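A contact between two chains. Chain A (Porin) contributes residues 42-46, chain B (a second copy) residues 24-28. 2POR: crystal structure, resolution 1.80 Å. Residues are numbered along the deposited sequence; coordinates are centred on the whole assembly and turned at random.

Chain A (42-46) GASFK
Chain B, residues 24-28: RSRVL

Two copies of porin meet here through a pair of extended strands, residues 42-46 of chain A and 24-28 of chain B. The strands do not join into one sheet. Their axes come no nearer than 7.5 Å, and their N-to-C directions differ by 74°, with a signed crossing angle of -74°. No hydrogen bond links the two stretches. The contact is mainly side-chain packing, and it buries 197 Å² over both sides.

Both backbones are well extended. In chain A, phi/psi is -175/-178 at A:Gly42, -162/149 at A:Ala43, -152/156 at A:Ser44, -166/162 at A:Phe45 and -96/162 at A:Lys46. In chain B it is -166/165 at B:Arg24, -143/149 at B:Ser25, -140/156 at B:Arg26, -128/136 at B:Val27 and -110/130 at B:Leu28. Side chains therefore alternate. The CA-to-CB bonds of A:Ala43, A:Phe45, B:Ser25 and B:Val27 point toward the partner stretch. Those of A:Ser44 and B:Arg26 point away.

The nearest CA atoms across the contact are those of A:Ala43 and B:Ser25, 6.5 Å apart. Both side chains are small, and A:Ala43 CB sits 3.8 Å from B:Ser25 CB, at van der Waals contact.

A:Phe45 supplies the largest covered area, 76 Å². Its chi1 is 63° (p) and its chi2 is 88°. This conformation places the ring so that it touches B:Ser25 with CD2 and B:Val27 with CZ. B:Ser25 also adopts p, with chi1 at 49°. Its hydroxyl reaches the ring: B:Ser25 OG is 3.2 Å from A:Phe45 CD2. This is a close polar-to-aromatic contact, approached obliquely. Farther along, A:Phe45 CE2 lies 4.1 Å from the backbone atom B:Arg26 N. At the tip of the ring, A:Phe45 CZ meets B:Val27 CG2 at 3.7 Å. That pair is apolar, and both residues are buried. B:Val27 is t, with chi1 at 165°, which places CG2 against the ring.

The remaining side chains add little. A:Ser44 is p (chi1 53°); its CA-to-CB bond points away, and its side chain makes no contact with the B stretch. B:Arg26 is m, t, m (-53°, -169°, -60°) with chi4 at 173°; its NE and NH2 are hydrogen-bonded elsewhere in the structure. Three side chains are out of reach: A:Lys46 (m, t, t, p), B:Arg24 (p, t, t, chi4 -163°) and B:Leu28 (t, p).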

# COMPACT_ATOMS: atom_id res chain seq x y z
N GLY A 42 -18.04 -5.09 -10.90
CA GLY A 42 -17.16 -4.05 -10.44
C GLY A 42 -16.35 -4.54 -9.23
O GLY A 42 -16.50 -5.70 -8.83
N ALA A 43 -15.53 -3.66 -8.70
CA ALA A 43 -14.71 -3.92 -7.54
C ALA A 43 -14.28 -2.57 -6.97
O ALA A 43 -14.20 -1.57 -7.71
CB ALA A 43 -13.48 -4.73 -7.95
N SER A 44 -14.05 -2.40 -5.67
CA SER A 44 -13.45 -1.18 -5.18
C SER A 44 -12.69 -1.48 -3.88
O SER A 44 -13.02 -2.46 -3.19
CB SER A 44 -14.50 -0.12 -4.88
OG SER A 44 -15.51 -0.58 -4.04
N PHE A 45 -11.72 -0.65 -3.59
CA PHE A 45 -10.97 -0.70 -2.34
C PHE A 45 -10.20 0.60 -2.23
O PHE A 45 -10.05 1.30 -3.25
CB PHE A 45 -10.01 -1.91 -2.34
CG PHE A 45 -8.91 -1.96 -3.38
CD1 PHE A 45 -7.68 -1.37 -3.15
CD2 PHE A 45 -9.14 -2.62 -4.59
CE1 PHE A 45 -6.68 -1.44 -4.12
CE2 PHE A 45 -8.13 -2.68 -5.55
CZ PHE A 45 -6.90 -2.09 -5.33
N LYS A 46 -9.72 0.97 -1.04
CA LYS A 46 -8.98 2.20 -0.86
C LYS A 46 -7.52 1.92 -0.91
O LYS A 46 -7.09 0.77 -0.71
CB LYS A 46 -9.32 2.86 0.46
CG LYS A 46 -10.81 3.12 0.50
CD LYS A 46 -11.22 4.04 1.61
CE LYS A 46 -12.73 4.20 1.60
NZ LYS A 46 -13.38 2.96 1.99
N ARG B 24 -10.49 -11.41 -4.89
CA ARG B 24 -9.46 -10.40 -4.75
C ARG B 24 -9.74 -9.30 -5.77
O ARG B 24 -10.52 -9.53 -6.69
CB ARG B 24 -8.06 -10.91 -5.07
CG ARG B 24 -7.70 -11.29 -6.45
CD ARG B 24 -6.24 -11.48 -6.54
NE ARG B 24 -5.96 -11.76 -7.94
CZ ARG B 24 -4.85 -12.29 -8.44
NH1 ARG B 24 -3.83 -12.68 -7.69
NH2 ARG B 24 -4.74 -12.36 -9.76
N SER B 25 -9.13 -8.14 -5.63
CA SER B 25 -9.16 -7.13 -6.67
C SER B 25 -7.79 -6.49 -6.62
O SER B 25 -7.12 -6.44 -5.57
CB SER B 25 -10.29 -6.09 -6.42
OG SER B 25 -10.39 -5.54 -5.15
N ARG B 26 -7.29 -6.02 -7.77
CA ARG B 26 -5.96 -5.42 -7.92
C ARG B 26 -6.06 -4.21 -8.87
O ARG B 26 -7.00 -4.17 -9.69
CB ARG B 26 -4.97 -6.41 -8.52
CG ARG B 26 -4.96 -7.72 -7.72
CD ARG B 26 -3.81 -8.59 -8.14
NE ARG B 26 -3.94 -8.89 -9.53
CZ ARG B 26 -3.00 -9.52 -10.22
NH1 ARG B 26 -1.87 -9.95 -9.69
NH2 ARG B 26 -3.18 -9.70 -11.53
N VAL B 27 -5.15 -3.25 -8.78
CA VAL B 27 -5.07 -2.09 -9.68
C VAL B 27 -3.63 -2.09 -10.16
O VAL B 27 -2.70 -2.34 -9.36
CB VAL B 27 -5.41 -0.79 -8.92
CG1 VAL B 27 -5.00 0.48 -9.67
CG2 VAL B 27 -6.92 -0.78 -8.75
N LEU B 28 -3.45 -1.86 -11.47
CA LEU B 28 -2.15 -1.71 -12.08
C LEU B 28 -1.92 -0.25 -12.52
O LEU B 28 -2.77 0.40 -13.12
CB LEU B 28 -2.05 -2.68 -13.27
CG LEU B 28 -0.82 -2.57 -14.17
CD1 LEU B 28 0.46 -3.03 -13.47
CD2 LEU B 28 -1.05 -3.46 -15.35